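Local coordinates for protein transcriptional regulator, HTH_3 family (Vibrio cholerae, PDB 1Y9Q) that probably acts as a DNA-binding transcription factor, pairing a helix-turn-helix domain with a zinc-binding cupin domain, with D-methionine bound between them, at residues Asp28-Leu33 against Ala39-Ile44; Trp57-Gly62 against Ser68-Asn73; His114-Ser119 against Ile136-Phe141. One frame throughout, in Å; residues are numbered along the deposited sequence.

Three closures follow one another along the chain, without nesting or crossing, and together they illustrate a two-domain design. Contact 1 closes the three-residue turn between helices 27-34 and 38-45. Contact 2 then brings the segment 68-73 back against helix 53-63, and it touches contact 1 where Leu-41 and Ile-44 pack on Ile-59; both therefore belong to the same helical core. Contact 3 comes later, in the cupin domain, and closes a sixteen-residue excursion that includes strand 127-134. Its centre lies about 22 Å from that of contact 2, yet both reach D-methionine, so the ligand bridges the helical and beta domains.

Contact 1: residues Asp28-Leu33 against Ala39-Ile44; sequences DATAQL and AMLGQI
Leu-41 carries this contact almost by itself, driving one methyl group, CD1, against the backbone of helix 27-34. That methyl lies 3.5 Å from Ala-31 N and equally near its CA, so it rests on main chain rather than meeting another long side chain. Two small neighbours frame it. Ala-31 offers CB at 3.9 Å from Leu-41 CD1, and Thr-30 brings its methyl, CG2, to 3.8 Å from the same CD1. No hydrogen bond crosses between the segments; the fit is purely one of shape and apolar surface, and all three residues are buried.

The torsion of Thr-30 sorts its two branches. CG2 stands anti to the backbone N and faces the leucine, whereas OG1 (chi1 -59°) sits beside that N and hydrogen-bonds to Ser-26 O, the preceding turn thus satisfying the hydroxyl. Leu-41 has its CG anti to the carbonyl carbon (chi1 -67°), which sends the branch point across the gap between the helices; its other methyl, CD2, packs on Ile-59 of helix 53-63.

Beyond this shell, Thr-30 also touches Arg-20 of helix 5-22 and Leu-63, while Leu-41 touches Val-36 in the connecting turn. Two short helices joined by a tight link, with a leucine of the second seated against the first, form the bihelical unit of a helix-turn-helix domain, in keeping with the HTH_3 family.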
# COMPACT_ATOMS: atom_id res chain seq x y z
N ASP A 28 -15.68 17.67 3.86
CA ASP A 28 -15.38 17.38 2.46
C ASP A 28 -13.96 17.80 2.09
O ASP A 28 -13.27 17.09 1.36
CB ASP A 28 -16.38 18.07 1.54
CG ASP A 28 -16.29 17.56 0.11
OD1 ASP A 28 -16.62 16.38 -0.13
OD2 ASP A 28 -15.89 18.35 -0.78
N ALA A 29 -13.53 18.95 2.59
CA ALA A 29 -12.19 19.43 2.29
C ALA A 29 -11.17 18.51 2.95
O ALA A 29 -10.10 18.25 2.41
CB ALA A 29 -12.01 20.86 2.79
N THR A 30 -11.51 18.02 4.14
CA THR A 30 -10.62 17.12 4.87
C THR A 30 -10.54 15.79 4.13
O THR A 30 -9.50 15.13 4.11
CB THR A 30 -11.12 16.91 6.31
OG1 THR A 30 -11.20 18.18 6.98
CG2 THR A 30 -10.17 16.01 7.09
N ALA A 31 -11.65 15.40 3.51
CA ALA A 31 -11.69 14.15 2.76
C ALA A 31 -10.72 14.25 1.58
O ALA A 31 -9.94 13.32 1.33
CB ALA A 31 -13.11 13.90 2.26
N GLN A 32 -10.75 15.37 0.87
CA GLN A 32 -9.87 15.57 -0.28
C GLN A 32 -8.40 15.58 0.11
O GLN A 32 -7.55 15.01 -0.59
CB GLN A 32 -10.21 16.88 -1.00
CG GLN A 32 -11.63 16.95 -1.52
CD GLN A 32 -11.97 15.79 -2.44
OE1 GLN A 32 -11.30 15.56 -3.45
NE2 GLN A 32 -13.02 15.05 -2.09
N LEU A 33 -8.10 16.22 1.23
CA LEU A 33 -6.73 16.31 1.73
C LEU A 33 -6.15 14.97 2.17
O LEU A 33 -5.00 14.65 1.86
CB LEU A 33 -6.65 17.28 2.91
CG LEU A 33 -6.85 18.77 2.64
CD1 LEU A 33 -6.94 19.52 3.96
CD2 LEU A 33 -5.71 19.29 1.78
N ALA A 39 -17.53 10.19 4.27
CA ALA A 39 -18.43 9.33 5.03
C ALA A 39 -17.70 8.74 6.23
O ALA A 39 -18.20 8.80 7.36
CB ALA A 39 -18.96 8.21 4.13
N MSE A 40 -16.51 8.19 6.00
CA MSE A 40 -15.75 7.60 7.09
C MSE A 40 -15.33 8.65 8.11
O MSE A 40 -15.40 8.42 9.32
CB MSE A 40 -14.51 6.88 6.56
CG MSE A 40 -13.73 6.15 7.64
SE MSE A 40 -12.35 5.02 6.89
CE MSE A 40 -13.49 3.89 5.79
N LEU A 41 -14.90 9.82 7.63
CA LEU A 41 -14.49 10.90 8.52
C LEU A 41 -15.65 11.30 9.43
O LEU A 41 -15.46 11.58 10.62
CB LEU A 41 -14.02 12.11 7.71
CG LEU A 41 -12.72 11.93 6.91
CD1 LEU A 41 -12.49 13.14 6.02
CD2 LEU A 41 -11.55 11.74 7.85
N GLY A 42 -16.86 11.33 8.88
CA GLY A 42 -18.03 11.68 9.67
C GLY A 42 -18.28 10.64 10.75
O GLY A 42 -18.56 10.98 11.90
N GLN A 43 -18.17 9.37 10.38
CA GLN A 43 -18.37 8.27 11.32
C GLN A 43 -17.34 8.31 12.44
O GLN A 43 -17.66 8.03 13.60
CB GLN A 43 -18.29 6.92 10.59
CG GLN A 43 -19.31 6.75 9.47
CD GLN A 43 -19.20 5.41 8.77
OE1 GLN A 43 -18.14 5.02 8.29
NE2 GLN A 43 -20.32 4.69 8.70
N ILE A 44 -16.10 8.64 12.10
CA ILE A 44 -15.05 8.70 13.11
C ILE A 44 -15.33 9.80 14.12
O ILE A 44 -15.21 9.59 15.33
CB ILE A 44 -13.66 8.95 12.46
CG1 ILE A 44 -13.25 7.74 11.62
CG2 ILE A 44 -12.62 9.21 13.55
CD1 ILE A 44 -11.97 7.95 10.81

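Contact 2: residues Trp57-Gly62 against Ser68-Asn73; sequences WKIASG and SAFFAN. With MED (D-methionine), chain C.
Trp-57 O is gripped twice by Ser-61, whose OG donates to it at 2.7 Å while its amide N makes the ordinary helical bond at 2.9 Å. The two donors approach from opposite faces of the carbonyl plane, OG tilted 35° from it.

Across the contact the interaction is apolar. Phe-70 pushes the far end of its ring at helix 53-63: CZ meets Ile-59 CG2 at 3.8 Å, with that methyl in the plane of the ring at its edge. Neighbouring CE1 lies 3.8 Å from Ala-60 CB, approached obliquely. Ile-59 presents CG2 because that branch is anti to the backbone N, and its side chain crosses that of Phe-70 at about a right angle; Leu-16 of helix 5-22 also packs on Ile-59.

The indole of Trp-57 points elsewhere, laying one face on D-methionine, whose CA sits 3.3 Å above the plane near the rim. Its NE1 comes within 3.3 Å of the ligand SD, and Phe-67 stacks on the same indole. One helix thus turns apolar residues to Phe-70 and an aromatic face to the ligand, consistent with van der Waals contact on this side, while the ligand carboxylate takes a hydrogen bond from Ser-119 OG.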
# COMPACT_ATOMS: atom_id res chain seq x y z
N TRP A 57 -2.76 7.67 10.39
CA TRP A 57 -1.62 8.30 9.72
C TRP A 57 -2.08 8.99 8.44
O TRP A 57 -1.58 10.06 8.08
CB TRP A 57 -0.53 7.28 9.40
CG TRP A 57 0.38 6.99 10.56
CD1 TRP A 57 0.26 5.99 11.47
CD2 TRP A 57 1.52 7.76 10.95
NE1 TRP A 57 1.25 6.09 12.42
CE2 TRP A 57 2.04 7.17 12.12
CE3 TRP A 57 2.15 8.90 10.43
CZ2 TRP A 57 3.17 7.67 12.78
CZ3 TRP A 57 3.27 9.40 11.08
CH2 TRP A 57 3.77 8.79 12.24
N LYS A 58 -3.02 8.37 7.75
CA LYS A 58 -3.53 8.93 6.52
C LYS A 58 -4.18 10.29 6.79
O LYS A 58 -3.96 11.25 6.06
CB LYS A 58 -4.54 7.96 5.90
CG LYS A 58 -4.85 8.24 4.45
CD LYS A 58 -5.54 7.04 3.82
CE LYS A 58 -5.87 7.31 2.37
NZ LYS A 58 -6.56 6.16 1.75
N ILE A 59 -4.96 10.36 7.87
CA ILE A 59 -5.64 11.60 8.24
C ILE A 59 -4.63 12.65 8.70
O ILE A 59 -4.68 13.80 8.25
CB ILE A 59 -6.67 11.34 9.35
CG1 ILE A 59 -7.78 10.42 8.82
CG2 ILE A 59 -7.26 12.66 9.84
CD1 ILE A 59 -8.77 9.95 9.88
N ALA A 60 -3.73 12.26 9.60
CA ALA A 60 -2.72 13.18 10.11
C ALA A 60 -1.93 13.77 8.94
O ALA A 60 -1.68 14.97 8.88
CB ALA A 60 -1.78 12.46 11.08
N SER A 61 -1.55 12.91 8.00
CA SER A 61 -0.78 13.35 6.84
C SER A 61 -1.51 14.42 6.05
O SER A 61 -0.92 15.43 5.66
CB SER A 61 -0.46 12.15 5.94
OG SER A 61 0.36 11.21 6.61
N GLY A 62 -2.80 14.21 5.81
CA GLY A 62 -3.59 15.18 5.06
C GLY A 62 -3.75 16.50 5.78
O GLY A 62 -3.83 17.56 5.16
N SER A 68 1.12 12.21 17.07
CA SER A 68 0.96 12.63 18.46
C SER A 68 -0.18 13.62 18.65
O SER A 68 -0.79 13.68 19.72
CB SER A 68 2.25 13.27 18.98
OG SER A 68 3.34 12.36 18.96
N ALA A 69 -0.47 14.41 17.62
CA ALA A 69 -1.52 15.42 17.68
C ALA A 69 -2.89 14.84 18.03
O ALA A 69 -3.75 15.54 18.56
CB ALA A 69 -1.60 16.18 16.36
N PHE A 70 -3.10 13.56 17.72
CA PHE A 70 -4.38 12.92 18.01
C PHE A 70 -4.63 12.75 19.51
O PHE A 70 -5.73 12.38 19.92
CB PHE A 70 -4.46 11.56 17.32
CG PHE A 70 -4.87 11.64 15.88
CD1 PHE A 70 -4.00 11.22 14.88
CD2 PHE A 70 -6.12 12.14 15.53
CE1 PHE A 70 -4.38 11.30 13.53
CE2 PHE A 70 -6.51 12.22 14.19
CZ PHE A 70 -5.63 11.80 13.19
N PHE A 71 -3.61 13.02 20.32
CA PHE A 71 -3.71 12.88 21.77
C PHE A 71 -3.33 14.15 22.53
O PHE A 71 -3.20 14.15 23.75
CB PHE A 71 -2.83 11.71 22.21
CG PHE A 71 -3.12 10.44 21.48
CD1 PHE A 71 -4.03 9.52 21.98
CD2 PHE A 71 -2.51 10.17 20.25
CE1 PHE A 71 -4.34 8.36 21.28
CE2 PHE A 71 -2.81 9.02 19.54
CZ PHE A 71 -3.73 8.11 20.05
N ALA A 72 -3.17 15.25 21.79
CA ALA A 72 -2.77 16.53 22.37
C ALA A 72 -3.66 17.07 23.49
O ALA A 72 -3.21 17.89 24.29
CB ALA A 72 -2.64 17.57 21.27
N ASN A 73 -4.91 16.63 23.53
CA ASN A 73 -5.85 17.08 24.56
C ASN A 73 -5.57 16.41 25.89
O ASN A 73 -5.97 16.91 26.95
CB ASN A 73 -7.28 16.77 24.12
CG ASN A 73 -7.51 15.28 23.96
OD1 ASN A 73 -8.03 14.62 24.85
ND2 ASN A 73 -7.09 14.75 22.82
N MED C . 5.21 5.40 10.54
CA MED C . 4.10 4.60 11.13
C MED C . 3.26 3.93 10.03
O MED C . 3.52 4.06 8.83
CB MED C . 4.69 3.56 12.11
CG MED C . 3.77 2.62 12.87
SD MED C . 2.85 3.68 14.03
CE MED C . 4.10 4.28 15.08
OXT MED C . 2.30 3.23 10.35

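Contact 3: residues His114-Ser119 against Ile136-Phe141. With MED (D-methionine), chain C.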
# COMPACT_ATOMS: atom_id res chain seq x y z
N HIS A 114 3.76 -12.53 12.74
CA HIS A 114 4.27 -12.12 11.43
C HIS A 114 3.36 -11.12 10.71
O HIS A 114 3.19 -11.17 9.50
CB HIS A 114 4.56 -13.34 10.54
CG HIS A 114 3.36 -14.18 10.21
ND1 HIS A 114 2.41 -13.79 9.29
CD2 HIS A 114 2.99 -15.41 10.64
CE1 HIS A 114 1.50 -14.75 9.17
NE2 HIS A 114 1.83 -15.74 9.97
N HIS A 115 2.79 -10.21 11.49
CA HIS A 115 1.90 -9.19 10.94
C HIS A 115 2.60 -8.32 9.90
O HIS A 115 3.80 -8.05 10.00
CB HIS A 115 1.38 -8.29 12.07
CG HIS A 115 0.54 -7.14 11.59
ND1 HIS A 115 -0.73 -7.32 11.09
CD2 HIS A 115 0.80 -5.82 11.51
CE1 HIS A 115 -1.22 -6.14 10.72
NE2 HIS A 115 -0.31 -5.22 10.96
N GLN A 116 1.84 -7.90 8.89
CA GLN A 116 2.37 -7.04 7.84
C GLN A 116 1.54 -5.75 7.88
O GLN A 116 0.32 -5.79 7.85
CB GLN A 116 2.25 -7.69 6.47
CG GLN A 116 2.93 -6.89 5.37
CD GLN A 116 2.96 -7.61 4.04
OE1 GLN A 116 3.34 -8.78 3.96
NE2 GLN A 116 2.58 -6.90 2.98
N GLN A 117 2.24 -4.62 7.95
CA GLN A 117 1.59 -3.32 8.03
C GLN A 117 1.92 -2.43 6.83
O GLN A 117 3.06 -1.97 6.70
CB GLN A 117 2.04 -2.63 9.32
CG GLN A 117 1.41 -1.29 9.62
CD GLN A 117 -0.05 -1.40 9.97
OE1 GLN A 117 -0.51 -2.44 10.47
NE2 GLN A 117 -0.80 -0.34 9.73
N MSE A 118 0.96 -2.22 5.94
CA MSE A 118 1.18 -1.33 4.80
C MSE A 118 0.66 0.05 5.17
O MSE A 118 -0.35 0.18 5.86
CB MSE A 118 0.45 -1.84 3.55
CG MSE A 118 0.92 -3.21 3.08
SE MSE A 118 2.84 -3.32 2.90
CE MSE A 118 3.03 -2.07 1.42
N SER A 119 1.36 1.09 4.71
CA SER A 119 0.98 2.47 5.01
C SER A 119 0.82 3.32 3.77
O SER A 119 1.45 3.06 2.75
CB SER A 119 2.04 3.12 5.90
OG SER A 119 2.18 2.46 7.13
N ILE A 136 13.55 -10.58 12.98
CA ILE A 136 13.82 -10.27 11.59
C ILE A 136 12.56 -9.62 11.03
O ILE A 136 11.45 -10.09 11.28
CB ILE A 136 14.13 -11.56 10.79
CG1 ILE A 136 15.43 -12.20 11.31
CG2 ILE A 136 14.24 -11.25 9.30
CD1 ILE A 136 15.76 -13.52 10.66
N MSE A 137 12.74 -8.54 10.29
CA MSE A 137 11.60 -7.83 9.71
C MSE A 137 11.97 -7.31 8.33
O MSE A 137 13.13 -7.38 7.93
CB MSE A 137 11.22 -6.65 10.61
CG MSE A 137 12.18 -5.47 10.47
SE MSE A 137 11.60 -3.90 11.41
CE MSE A 137 10.04 -3.48 10.34
N LYS A 138 10.98 -6.81 7.59
CA LYS A 138 11.23 -6.24 6.27
C LYS A 138 10.50 -4.90 6.16
O LYS A 138 9.45 -4.71 6.77
CB LYS A 138 10.81 -7.20 5.15
CG LYS A 138 9.40 -7.77 5.27
CD LYS A 138 9.12 -8.69 4.07
CE LYS A 138 7.71 -9.27 4.12
NZ LYS A 138 7.46 -10.13 2.92
N VAL A 139 11.08 -3.97 5.42
CA VAL A 139 10.49 -2.64 5.26
C VAL A 139 10.33 -2.35 3.78
O VAL A 139 11.28 -2.49 3.01
CB VAL A 139 11.41 -1.57 5.89
CG1 VAL A 139 10.77 -0.19 5.76
CG2 VAL A 139 11.67 -1.90 7.35
N PHE A 140 9.14 -1.93 3.39
CA PHE A 140 8.87 -1.64 1.99
C PHE A 140 8.94 -0.15 1.62
O PHE A 140 8.39 0.70 2.32
CB PHE A 140 7.49 -2.19 1.61
CG PHE A 140 7.18 -2.11 0.14
CD1 PHE A 140 7.54 -3.16 -0.71
CD2 PHE A 140 6.53 -1.01 -0.40
CE1 PHE A 140 7.24 -3.10 -2.07
CE2 PHE A 140 6.23 -0.94 -1.76
CZ PHE A 140 6.59 -1.99 -2.60
N PHE A 141 9.62 0.14 0.51
CA PHE A 141 9.76 1.49 -0.02
C PHE A 141 10.56 1.42 -1.32
O PHE A 141 11.30 0.46 -1.54
CB PHE A 141 10.41 2.44 1.01
CG PHE A 141 11.85 2.15 1.32
CD1 PHE A 141 12.86 2.58 0.47
CD2 PHE A 141 12.20 1.50 2.50
CE1 PHE A 141 14.20 2.37 0.77
CE2 PHE A 141 13.54 1.28 2.82
CZ PHE A 141 14.54 1.71 1.95
N MED C . 5.21 5.40 10.54
CA MED C . 4.10 4.60 11.13
C MED C . 3.26 3.93 10.03
O MED C . 3.52 4.06 8.83
CB MED C . 4.69 3.56 12.11
CG MED C . 3.77 2.62 12.87
SD MED C . 2.85 3.68 14.03
CE MED C . 4.10 4.28 15.08
OXT MED C . 2.30 3.23 10.35
O HOH W 1 4.70 -9.50 1.44
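Met-118 and Phe-140 meet over the outer face of a sheet, the methionine (present as selenomethionine) reaching with its terminal methyl. Bent at chi2 (-51°) and chi3 (-66°), its chain folds CE over to 4.1 Å from Phe-140 CD2, and the methyl comes at the ring obliquely. Trp-145 of strand 144-148 meets the Phe-140 ring edge-to-face.

Two residues earlier on each strand, Gln-116 and Lys-138 are linked through water. The water oxygen donates to Gln-116 OE1 at 3.0 Å and accepts from Lys-138 NZ at 3.2 Å. Lys-138, extended from chi2 to chi4, carries NZ to the water, its charge also forming a cation-pi contact with Trp-145; the nearest direct approach, Gln-116 OE1 to Lys-138 CE, is a loose 4.4 Å.

The alternate residues of segment 114-119 face the other way. His-115 NE2 donates to Gln-117 OE1 at 2.8 Å, nearly straight at 177° and lying in both the ring and the carbonyl plane, which fixes the imidazole and the amide against each other. Ser-119 OG gives a 2.7 Å hydrogen bond to the D-methionine O.

Strand 162-166 runs between these two strands, so the side chains reach across an intervening strand. One face contributes Ser-119 to the ligand pocket; the other meets the second subunit, where Met-118 packs on Met-118 of that chain, within the antiparallel beta barrel of a cupin.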